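Local coordinates for protein cadherin-related family member 2 (Mus musculus, PDB 5CYX) that probably mediates intermicrovillar adhesion by forming calcium-dependent heterophilic complexes with CDHR5 on adjacent microvilli, thereby controlling microvillus packing, at residues Val25-Val30 / Gly58-Ala63; Ser64-Glu69 / Val93-Arg98; Asn99-Val104 / Asp131-Thr136. All coordinates share one frame; numbering follows the deposited sequence.

Interaction 1 (Val25-Val30 / Gly58-Ala63)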
loop_
_atom_site.group_PDB
_atom_site.type_symbol
_atom_site.label_atom_id
_atom_site.label_comp_id
_atom_site.label_asym_id
_atom_site.label_seq_id
_atom_site.Cartn_x
_atom_site.Cartn_y
_atom_site.Cartn_z
ATOM N N VAL A 25 -9.834 -25.425 41.255
ATOM C CA VAL A 25 -11.026 -24.944 41.930
ATOM C C VAL A 25 -11.620 -23.763 41.146
ATOM O O VAL A 25 -10.973 -22.729 40.989
ATOM C CB VAL A 25 -10.710 -24.520 43.387
ATOM C CG1 VAL A 25 -11.904 -23.830 44.022
ATOM C CG2 VAL A 25 -10.308 -25.728 44.218
ATOM N N ALA A 26 -12.860 -23.892 40.680
ATOM C CA ALA A 26 -13.484 -22.809 39.968
ATOM C C ALA A 26 -14.049 -21.792 40.969
ATOM O O ALA A 26 -14.010 -20.590 40.726
ATOM C CB ALA A 26 -14.561 -23.323 39.093
ATOM N N PHE A 27 -14.606 -22.300 42.062
ATOM C CA PHE A 27 -15.180 -21.495 43.098
ATOM C C PHE A 27 -15.732 -22.360 44.227
ATOM O O PHE A 27 -15.806 -23.620 44.103
ATOM C CB PHE A 27 -16.294 -20.603 42.534
ATOM C CG PHE A 27 -17.352 -21.340 41.783
ATOM C CD1 PHE A 27 -18.422 -21.912 42.445
ATOM C CD2 PHE A 27 -17.304 -21.448 40.403
ATOM C CE1 PHE A 27 -19.440 -22.588 41.736
ATOM C CE2 PHE A 27 -18.312 -22.122 39.694
ATOM C CZ PHE A 27 -19.372 -22.697 40.366
ATOM N N TRP A 28 -16.127 -21.662 45.293
ATOM C CA TRP A 28 -16.757 -22.200 46.491
ATOM C C TRP A 28 -18.179 -21.715 46.569
ATOM O O TRP A 28 -18.423 -20.497 46.446
ATOM C CB TRP A 28 -16.058 -21.686 47.753
ATOM C CG TRP A 28 -14.680 -22.157 47.920
ATOM C CD1 TRP A 28 -13.561 -21.568 47.454
ATOM C CD2 TRP A 28 -14.268 -23.341 48.588
ATOM N NE1 TRP A 28 -12.455 -22.307 47.797
ATOM C CE2 TRP A 28 -12.863 -23.404 48.496
ATOM C CE3 TRP A 28 -14.948 -24.341 49.281
ATOM C CZ2 TRP A 28 -12.126 -24.421 49.048
ATOM C CZ3 TRP A 28 -14.200 -25.389 49.842
ATOM C CH2 TRP A 28 -12.809 -25.427 49.702
ATOM N N LEU A 29 -19.106 -22.637 46.816
ATOM C CA LEU A 29 -20.474 -22.286 47.164
ATOM C C LEU A 29 -20.530 -22.148 48.678
ATOM O O LEU A 29 -20.034 -23.024 49.388
ATOM C CB LEU A 29 -21.434 -23.370 46.717
ATOM C CG LEU A 29 -21.568 -23.580 45.214
ATOM C CD1 LEU A 29 -22.187 -24.950 44.925
ATOM C CD2 LEU A 29 -22.371 -22.453 44.584
ATOM N N VAL A 30 -21.120 -21.043 49.155
ATOM C CA VAL A 30 -21.246 -20.722 50.574
ATOM C C VAL A 30 -22.704 -20.257 50.820
ATOM O O VAL A 30 -23.268 -19.644 49.952
ATOM C CB VAL A 30 -20.242 -19.567 50.911
ATOM C CG1 VAL A 30 -20.440 -19.019 52.311
ATOM C CG2 VAL A 30 -18.804 -20.033 50.720
ATOM N N GLY A 58 -18.598 -27.374 49.775
ATOM C CA GLY A 58 -18.960 -26.367 48.765
ATOM C C GLY A 58 -17.892 -26.126 47.703
ATOM O O GLY A 58 -18.080 -25.306 46.794
ATOM N N GLU A 59 -16.770 -26.829 47.826
ATOM C CA GLU A 59 -15.682 -26.744 46.867
ATOM C C GLU A 59 -16.175 -27.202 45.488
ATOM O O GLU A 59 -16.657 -28.317 45.347
ATOM C CB GLU A 59 -14.527 -27.662 47.311
ATOM C CG GLU A 59 -13.246 -27.475 46.535
ATOM C CD GLU A 59 -12.244 -28.584 46.811
ATOM O OE1 GLU A 59 -12.459 -29.754 46.382
ATOM O OE2 GLU A 59 -11.247 -28.289 47.461
ATOM N N VAL A 60 -16.037 -26.345 44.484
ATOM C CA VAL A 60 -16.387 -26.683 43.116
ATOM C C VAL A 60 -15.194 -26.607 42.210
ATOM O O VAL A 60 -14.675 -25.528 41.954
ATOM C CB VAL A 60 -17.491 -25.783 42.518
ATOM C CG1 VAL A 60 -17.862 -26.268 41.121
ATOM C CG2 VAL A 60 -18.697 -25.743 43.431
ATOM N N LYS A 61 -14.801 -27.761 41.699
ATOM C CA LYS A 61 -13.744 -27.883 40.701
ATOM C C LYS A 61 -14.293 -27.986 39.292
ATOM O O LYS A 61 -15.392 -28.525 39.091
ATOM C CB LYS A 61 -12.918 -29.149 40.961
ATOM C CG LYS A 61 -12.123 -29.089 42.236
ATOM C CD LYS A 61 -11.246 -30.315 42.362
ATOM C CE LYS A 61 -10.459 -30.328 43.668
ATOM N NZ LYS A 61 -9.860 -31.687 43.833
ATOM N N LEU A 62 -13.502 -27.509 38.335
ATOM C CA LEU A 62 -13.852 -27.605 36.956
ATOM C C LEU A 62 -13.665 -29.085 36.559
ATOM O O LEU A 62 -12.612 -29.631 36.822
ATOM C CB LEU A 62 -12.958 -26.744 36.109
ATOM C CG LEU A 62 -13.284 -26.769 34.613
ATOM C CD1 LEU A 62 -14.593 -26.042 34.302
ATOM C CD2 LEU A 62 -12.112 -26.174 33.836
ATOM N N ALA A 63 -14.659 -29.716 35.944
ATOM C CA ALA A 63 -14.545 -31.205 35.638
ATOM C C ALA A 63 -14.452 -31.551 34.152
ATOM O O ALA A 63 -14.332 -32.726 33.768
ATOM C CB ALA A 63 -15.708 -31.947 36.267
#
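A classic beta bulge, with Ala26 and Phe27 both facing Val60, shifts the register of the antiparallel pairing of strands 25-30 and 59-62 by one residue in the first cadherin repeat. Val60 O is gripped twice, by Ala26 N at 2.8 Å and by Phe27 N at 3.2 Å, both donors lying in the plane of its carbonyl. The second is the straighter, at 169°. Val60 N returns a bond to Phe27 O (2.8 Å), completing a hydrogen-bonded pair, and Leu29 N reaches Gly58 O at 2.9 Å. A side chain at Gly58 would clash with Leu29 O.

The two faces of the ladder carry different contacts. On one, the Phe27 ring lies beside Val60, with CG between the backbone N and the carbonyl carbon (chi1 54°). Val60 CB sits over the face of that ring in a CH-pi contact, 4.1 Å from its centroid, while Val60 CG2 meets Phe27 CE1 at 3.7 Å. The same CG2 also touches Leu29 CD1. On the other face, the Trp28 indole lies against the start of the Glu59 side chain. Glu59 CB approaches Trp28 CZ3 to 3.4 Å, and Glu59 CG makes a CH-pi contact with the six-membered ring.

Beyond the pair, Val60 packs on Ile43 and Leu29 on Tyr41 of the opposing sheet. Trp28 to Val30 extend the ladder into a strand of a second subunit, another copy of the protein. The bulged strand pair, part of a larger sheet with its apolar face turned toward the other sheet, fits the Greek-key beta sandwich of a cadherin repeat.

Interaction 2 (Ser64-Glu69 / Val93-Arg98). With CA (calcium ion), chain C; CA (calcium ion), chain B.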
loop_
_atom_site.group_PDB
_atom_site.type_symbol
_atom_site.label_atom_id
_atom_site.label_comp_id
_atom_site.label_asym_id
_atom_site.label_seq_id
_atom_site.Cartn_x
_atom_site.Cartn_y
_atom_site.Cartn_z
ATOM N N SER A 64 -14.591 -30.535 33.299
ATOM C CA SER A 64 -14.461 -30.737 31.880
ATOM C C SER A 64 -13.972 -29.428 31.295
ATOM O O SER A 64 -14.304 -28.404 31.821
ATOM C CB SER A 64 -15.808 -31.141 31.300
ATOM O OG SER A 64 -15.731 -31.177 29.894
ATOM N N PRO A 65 -13.171 -29.476 30.210
ATOM C CA PRO A 65 -12.546 -28.268 29.675
ATOM C C PRO A 65 -13.552 -27.242 29.131
ATOM O O PRO A 65 -14.523 -27.605 28.512
ATOM C CB PRO A 65 -11.632 -28.808 28.551
ATOM C CG PRO A 65 -11.386 -30.243 28.897
ATOM C CD PRO A 65 -12.665 -30.697 29.525
ATOM N N LEU A 66 -13.292 -25.976 29.434
ATOM C CA LEU A 66 -14.009 -24.850 28.936
ATOM C C LEU A 66 -13.427 -24.477 27.599
ATOM O O LEU A 66 -12.224 -24.655 27.383
ATOM C CB LEU A 66 -13.788 -23.645 29.872
ATOM C CG LEU A 66 -14.375 -23.723 31.274
ATOM C CD1 LEU A 66 -14.048 -22.449 32.042
ATOM C CD2 LEU A 66 -15.879 -23.917 31.236
ATOM N N ASP A 67 -14.247 -23.901 26.724
ATOM C CA ASP A 67 -13.801 -23.562 25.385
ATOM C C ASP A 67 -14.708 -22.493 24.820
ATOM O O ASP A 67 -15.834 -22.764 24.406
ATOM C CB ASP A 67 -13.803 -24.832 24.460
ATOM C CG ASP A 67 -13.261 -24.523 23.058
ATOM O OD1 ASP A 67 -12.584 -23.489 22.841
ATOM O OD2 ASP A 67 -13.542 -25.268 22.142
ATOM N N PHE A 68 -14.213 -21.266 24.836
ATOM C CA PHE A 68 -14.947 -20.136 24.368
ATOM C C PHE A 68 -15.384 -20.308 22.927
ATOM O O PHE A 68 -16.491 -19.924 22.572
ATOM C CB PHE A 68 -14.088 -18.881 24.451
ATOM C CG PHE A 68 -14.789 -17.664 23.947
ATOM C CD1 PHE A 68 -15.711 -17.013 24.753
ATOM C CD2 PHE A 68 -14.535 -17.158 22.672
ATOM C CE1 PHE A 68 -16.346 -15.864 24.302
ATOM C CE2 PHE A 68 -15.172 -16.020 22.218
ATOM C CZ PHE A 68 -16.092 -15.396 23.028
ATOM N N GLU A 69 -14.514 -20.895 22.110
ATOM C CA GLU A 69 -14.803 -21.040 20.685
ATOM C C GLU A 69 -16.054 -21.894 20.379
ATOM O O GLU A 69 -16.702 -21.658 19.345
ATOM C CB GLU A 69 -13.591 -21.603 19.936
ATOM C CG GLU A 69 -12.536 -20.565 19.613
ATOM C CD GLU A 69 -11.883 -19.912 20.852
ATOM O OE1 GLU A 69 -11.382 -20.571 21.760
ATOM O OE2 GLU A 69 -11.857 -18.712 20.949
ATOM N N VAL A 93 -22.832 -19.137 33.638
ATOM C CA VAL A 93 -21.394 -19.164 33.475
ATOM C C VAL A 93 -21.016 -18.414 32.184
ATOM O O VAL A 93 -21.396 -18.838 31.108
ATOM C CB VAL A 93 -20.860 -20.607 33.483
ATOM C CG1 VAL A 93 -19.355 -20.606 33.371
ATOM C CG2 VAL A 93 -21.287 -21.314 34.748
ATOM N N ILE A 94 -20.345 -17.251 32.318
ATOM C CA ILE A 94 -19.715 -16.585 31.198
ATOM C C ILE A 94 -18.300 -17.179 31.053
ATOM O O ILE A 94 -17.506 -17.142 32.002
ATOM C CB ILE A 94 -19.673 -15.056 31.410
ATOM C CG1 ILE A 94 -21.073 -14.476 31.718
ATOM C CG2 ILE A 94 -19.087 -14.329 30.210
ATOM C CD1 ILE A 94 -22.154 -14.917 30.733
ATOM N N VAL A 95 -17.985 -17.748 29.892
ATOM C CA VAL A 95 -16.626 -18.196 29.575
ATOM C C VAL A 95 -15.908 -17.067 28.859
ATOM O O VAL A 95 -16.400 -16.564 27.861
ATOM C CB VAL A 95 -16.632 -19.475 28.715
ATOM C CG1 VAL A 95 -15.210 -19.968 28.441
ATOM C CG2 VAL A 95 -17.378 -20.583 29.432
ATOM N N GLU A 96 -14.779 -16.612 29.393
ATOM C CA GLU A 96 -13.983 -15.573 28.739
ATOM C C GLU A 96 -12.962 -16.134 27.739
ATOM O O GLU A 96 -12.225 -17.116 28.024
ATOM C CB GLU A 96 -13.211 -14.736 29.754
ATOM C CG GLU A 96 -14.054 -13.759 30.535
ATOM C CD GLU A 96 -13.216 -12.722 31.292
ATOM O OE1 GLU A 96 -12.096 -13.084 31.754
ATOM O OE2 GLU A 96 -13.699 -11.561 31.419
ATOM N N ASP A 97 -12.866 -15.444 26.614
ATOM C CA ASP A 97 -11.942 -15.778 25.557
ATOM C C ASP A 97 -10.502 -15.595 26.061
ATOM O O ASP A 97 -10.200 -14.609 26.784
ATOM C CB ASP A 97 -12.172 -14.879 24.311
ATOM C CG ASP A 97 -11.438 -15.400 23.053
ATOM O OD1 ASP A 97 -11.094 -16.613 22.978
ATOM O OD2 ASP A 97 -11.158 -14.562 22.156
ATOM N N ARG A 98 -9.644 -16.560 25.711
ATOM C CA ARG A 98 -8.161 -16.373 25.896
ATOM C C ARG A 98 -7.440 -16.738 24.571
ATOM O O ARG A 98 -8.027 -17.441 23.667
ATOM C CB ARG A 98 -7.673 -17.204 27.057
ATOM C CG ARG A 98 -8.200 -16.773 28.416
ATOM C CD ARG A 98 -7.363 -15.640 28.945
ATOM N NE ARG A 98 -7.849 -15.115 30.209
ATOM C CZ ARG A 98 -8.789 -14.200 30.364
ATOM N NH1 ARG A 98 -9.102 -13.795 31.578
ATOM N NH2 ARG A 98 -9.438 -13.676 29.335
HETATM CA CA CA C . -9.861 -18.510 22.474
HETATM CA CA CA B . -10.561 -22.409 23.111
HETATM O O HOH W 1 -9.578 -23.625 21.208
#
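Phe68 and Asp97 bring their CA atoms to 5.4 Å where the irregular segment 64-69 passes the end of strand 86-96, and no hydrogen bond joins the two backbones. Phe68 extends its CG anti to the backbone N (chi1 179°) and presents one ring face to Asp97. Asp97 CB lies over that face in a CH-pi contact, 3.8 Å from the ring centroid, and the carboxylate is stacked with its plane 23° from that of the ring. Val95 O comes to the ring's edge, 3.2 Å from Phe68 CD1. Farther back, Leu66 CD2 makes an apolar contact with Val95 CG2.

The carboxylates of Glu69 and Asp97 converge on one calcium ion. Glu69 grips it with both oxygens, and Asp97 OD1 binds it at 2.3 Å. Arg98 adds its carbonyl O. Glu69 OE1 also bridges to a second calcium, held as well by Asp67 OD1, and Glu18 contributes to both ions. Asp97 OD2 probably accepts a hydrogen bond from the backbone N of Thr134, in the next repeat.

An alanine in place of Phe68 would probably open a gap beside Val95 O, leaving Asp97 CB without its CH-pi partner and the carboxylate without the ring it stacks on. Glu69 OE2 and Asp97 OD1 stand 3.0 Å apart, an approach of like charges that the shared calcium is likely to pay for; without the ion the site would probably repel itself.

Interaction 3 (Asn99-Val104 / Asp131-Thr136). With CA (calcium ion), chain D; CA (calcium ion), chain C; CA (calcium ion), chain B.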
loop_
_atom_site.group_PDB
_atom_site.type_symbol
_atom_site.label_atom_id
_atom_site.label_comp_id
_atom_site.label_asym_id
_atom_site.label_seq_id
_atom_site.Cartn_x
_atom_site.Cartn_y
_atom_site.Cartn_z
ATOM N N ASN A 99 -6.218 -16.241 24.403
ATOM C CA ASN A 99 -5.493 -16.463 23.172
ATOM C C ASN A 99 -4.870 -17.875 23.102
ATOM O O ASN A 99 -3.633 -18.034 23.274
ATOM C CB ASN A 99 -4.447 -15.403 22.950
ATOM C CG ASN A 99 -3.932 -15.382 21.563
ATOM O OD1 ASN A 99 -4.459 -16.054 20.678
ATOM N ND2 ASN A 99 -2.883 -14.644 21.359
ATOM N N ASP A 100 -5.729 -18.869 22.844
ATOM C CA ASP A 100 -5.303 -20.268 22.688
ATOM C C ASP A 100 -5.411 -20.715 21.239
ATOM O O ASP A 100 -5.224 -21.880 20.989
ATOM C CB ASP A 100 -6.169 -21.210 23.562
ATOM C CG ASP A 100 -7.710 -21.073 23.246
ATOM O OD1 ASP A 100 -8.137 -20.115 22.575
ATOM O OD2 ASP A 100 -8.490 -21.949 23.613
ATOM N N ASN A 101 -5.777 -19.847 20.275
ATOM C CA ASN A 101 -5.698 -20.328 18.871
ATOM C C ASN A 101 -4.625 -19.602 18.077
ATOM O O ASN A 101 -4.288 -18.462 18.422
ATOM C CB ASN A 101 -7.035 -20.268 18.162
ATOM C CG ASN A 101 -7.985 -21.330 18.640
ATOM O OD1 ASN A 101 -7.867 -22.506 18.257
ATOM N ND2 ASN A 101 -8.917 -20.950 19.473
ATOM N N ILE A 102 -4.058 -20.315 17.079
ATOM C CA ILE A 102 -3.102 -19.728 16.127
ATOM C C ILE A 102 -3.717 -19.350 14.753
ATOM O O ILE A 102 -4.743 -19.928 14.327
ATOM C CB ILE A 102 -1.866 -20.594 15.856
ATOM C CG1 ILE A 102 -2.241 -21.937 15.164
ATOM C CG2 ILE A 102 -1.122 -20.940 17.149
ATOM C CD1 ILE A 102 -1.017 -22.740 14.763
ATOM N N PRO A 103 -3.065 -18.414 14.043
ATOM C CA PRO A 103 -3.422 -18.124 12.681
ATOM C C PRO A 103 -3.108 -19.313 11.799
ATOM O O PRO A 103 -2.002 -19.833 11.866
ATOM C CB PRO A 103 -2.498 -16.956 12.326
ATOM C CG PRO A 103 -2.258 -16.262 13.614
ATOM C CD PRO A 103 -2.108 -17.424 14.565
ATOM N N VAL A 104 -4.068 -19.711 10.979
ATOM C CA VAL A 104 -3.922 -20.878 10.109
ATOM C C VAL A 104 -4.225 -20.468 8.651
ATOM O O VAL A 104 -5.152 -19.670 8.384
ATOM C CB VAL A 104 -4.843 -22.077 10.544
ATOM C CG1 VAL A 104 -4.288 -22.765 11.781
ATOM C CG2 VAL A 104 -6.284 -21.621 10.811
ATOM N N ASP A 131 -7.663 -16.823 12.409
ATOM C CA ASP A 131 -7.382 -17.151 13.795
ATOM C C ASP A 131 -8.719 -17.120 14.496
ATOM O O ASP A 131 -9.385 -16.093 14.499
ATOM C CB ASP A 131 -6.433 -16.115 14.402
ATOM C CG ASP A 131 -6.020 -16.434 15.833
ATOM O OD1 ASP A 131 -6.850 -16.748 16.699
ATOM O OD2 ASP A 131 -4.816 -16.292 16.150
ATOM N N LYS A 132 -9.081 -18.239 15.108
ATOM C CA LYS A 132 -10.424 -18.392 15.700
ATOM C C LYS A 132 -10.712 -17.580 16.952
ATOM O O LYS A 132 -11.862 -17.488 17.343
ATOM C CB LYS A 132 -10.698 -19.853 15.976
ATOM C CG LYS A 132 -10.750 -20.647 14.684
ATOM C CD LYS A 132 -11.994 -21.511 14.629
ATOM C CE LYS A 132 -11.855 -22.759 15.507
ATOM N NZ LYS A 132 -13.179 -23.209 16.062
ATOM N N ASP A 133 -9.694 -16.983 17.587
ATOM C CA ASP A 133 -9.958 -16.208 18.773
ATOM C C ASP A 133 -10.669 -14.906 18.337
ATOM O O ASP A 133 -10.756 -14.601 17.150
ATOM C CB ASP A 133 -8.682 -15.931 19.590
ATOM C CG ASP A 133 -7.966 -17.240 19.982
ATOM O OD1 ASP A 133 -8.653 -18.181 20.469
ATOM O OD2 ASP A 133 -6.780 -17.315 19.670
ATOM N N THR A 134 -11.157 -14.167 19.331
ATOM C CA THR A 134 -11.910 -12.928 19.131
ATOM C C THR A 134 -11.118 -11.749 19.717
ATOM O O THR A 134 -10.380 -11.923 20.681
ATOM C CB THR A 134 -13.250 -13.057 19.870
ATOM O OG1 THR A 134 -14.031 -14.133 19.291
ATOM C CG2 THR A 134 -14.088 -11.719 19.789
ATOM N N GLY A 135 -11.281 -10.541 19.187
ATOM C CA GLY A 135 -10.498 -9.417 19.660
ATOM C C GLY A 135 -9.082 -9.484 19.097
ATOM O O GLY A 135 -8.837 -10.115 18.047
ATOM N N THR A 136 -8.152 -8.782 19.747
ATOM C CA THR A 136 -6.796 -8.696 19.207
ATOM C C THR A 136 -6.184 -10.083 19.160
ATOM O O THR A 136 -5.293 -10.330 18.378
ATOM C CB THR A 136 -5.875 -7.749 20.002
ATOM O OG1 THR A 136 -5.803 -8.220 21.336
ATOM C CG2 THR A 136 -6.503 -6.282 20.018
HETATM CA CA CA D . -5.079 -16.270 18.457
HETATM CA CA CA C . -9.861 -18.510 22.474
HETATM CA CA CA B . -10.561 -22.409 23.111
HETATM O O HOH W 1 -9.578 -23.625 21.208
HETATM O O HOH W 2 -7.221 -20.518 14.587
#
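Asp133 and Asn99 meet at a calcium ion, with Asp133 OD2 and Asn99 OD1 each 2.3 Å from the metal and their flat groups nearly perpendicular. Asn101 O and both oxygens of Asp131 join them, and Ala137 O and Asp189 OD2 complete the shell. Asp133 OD1 binds a second calcium at 2.4 Å beside Asp100 OD1. Asp100 CG lies between its backbone N and carbonyl carbon (chi1 56°), and from there OD2 reaches a third ion, so Asp133 and Asp100 each bridge two metals.

Hydrogen bonds among the ligand residues probably fix the turn of the Asp133 carboxylate. Asn101 N donates to the syn lone pair of Asp133 OD2 at 2.8 Å. Asn101 ND2 bonds Asp133 OD1 from above the carboxylate plane (3.0 Å). Asp131 OD1 accepts from Asp133 N in an Asx turn. The Asn99 side chain finds its strongest polar partner in Lys199. Farther out, a water links Ile102 O with Lys132 N.

These are the DxNDN linker and DxD motifs familiar from cadherins. Segment 99-104 connects strand 86-96 of the first repeat to strand 109-115 of the second, and 131-136 is the loop between strands 123-126 and 140-148.

The three contacts follow one another along the chain, from the body of the first repeat to its calcium-bound junction with the second. Interaction 1 is the most remote from the metals: Leu62 runs on toward segment 64-69, yet its side chain is still about 11 Å from a calcium. Its centre lies about 16 Å from that of interaction 2 and about 29 Å from that of interaction 3. Interactions 2 and 3, with centres about 14 Å apart, share two of the calcium ions and touch directly. Glu69 OE2 and Asp133 OD1 come within 3.3 Å on one of these ions, so Asp133 of the second repeat shares a calcium with Glu69, Asp97 and Arg98 of the first.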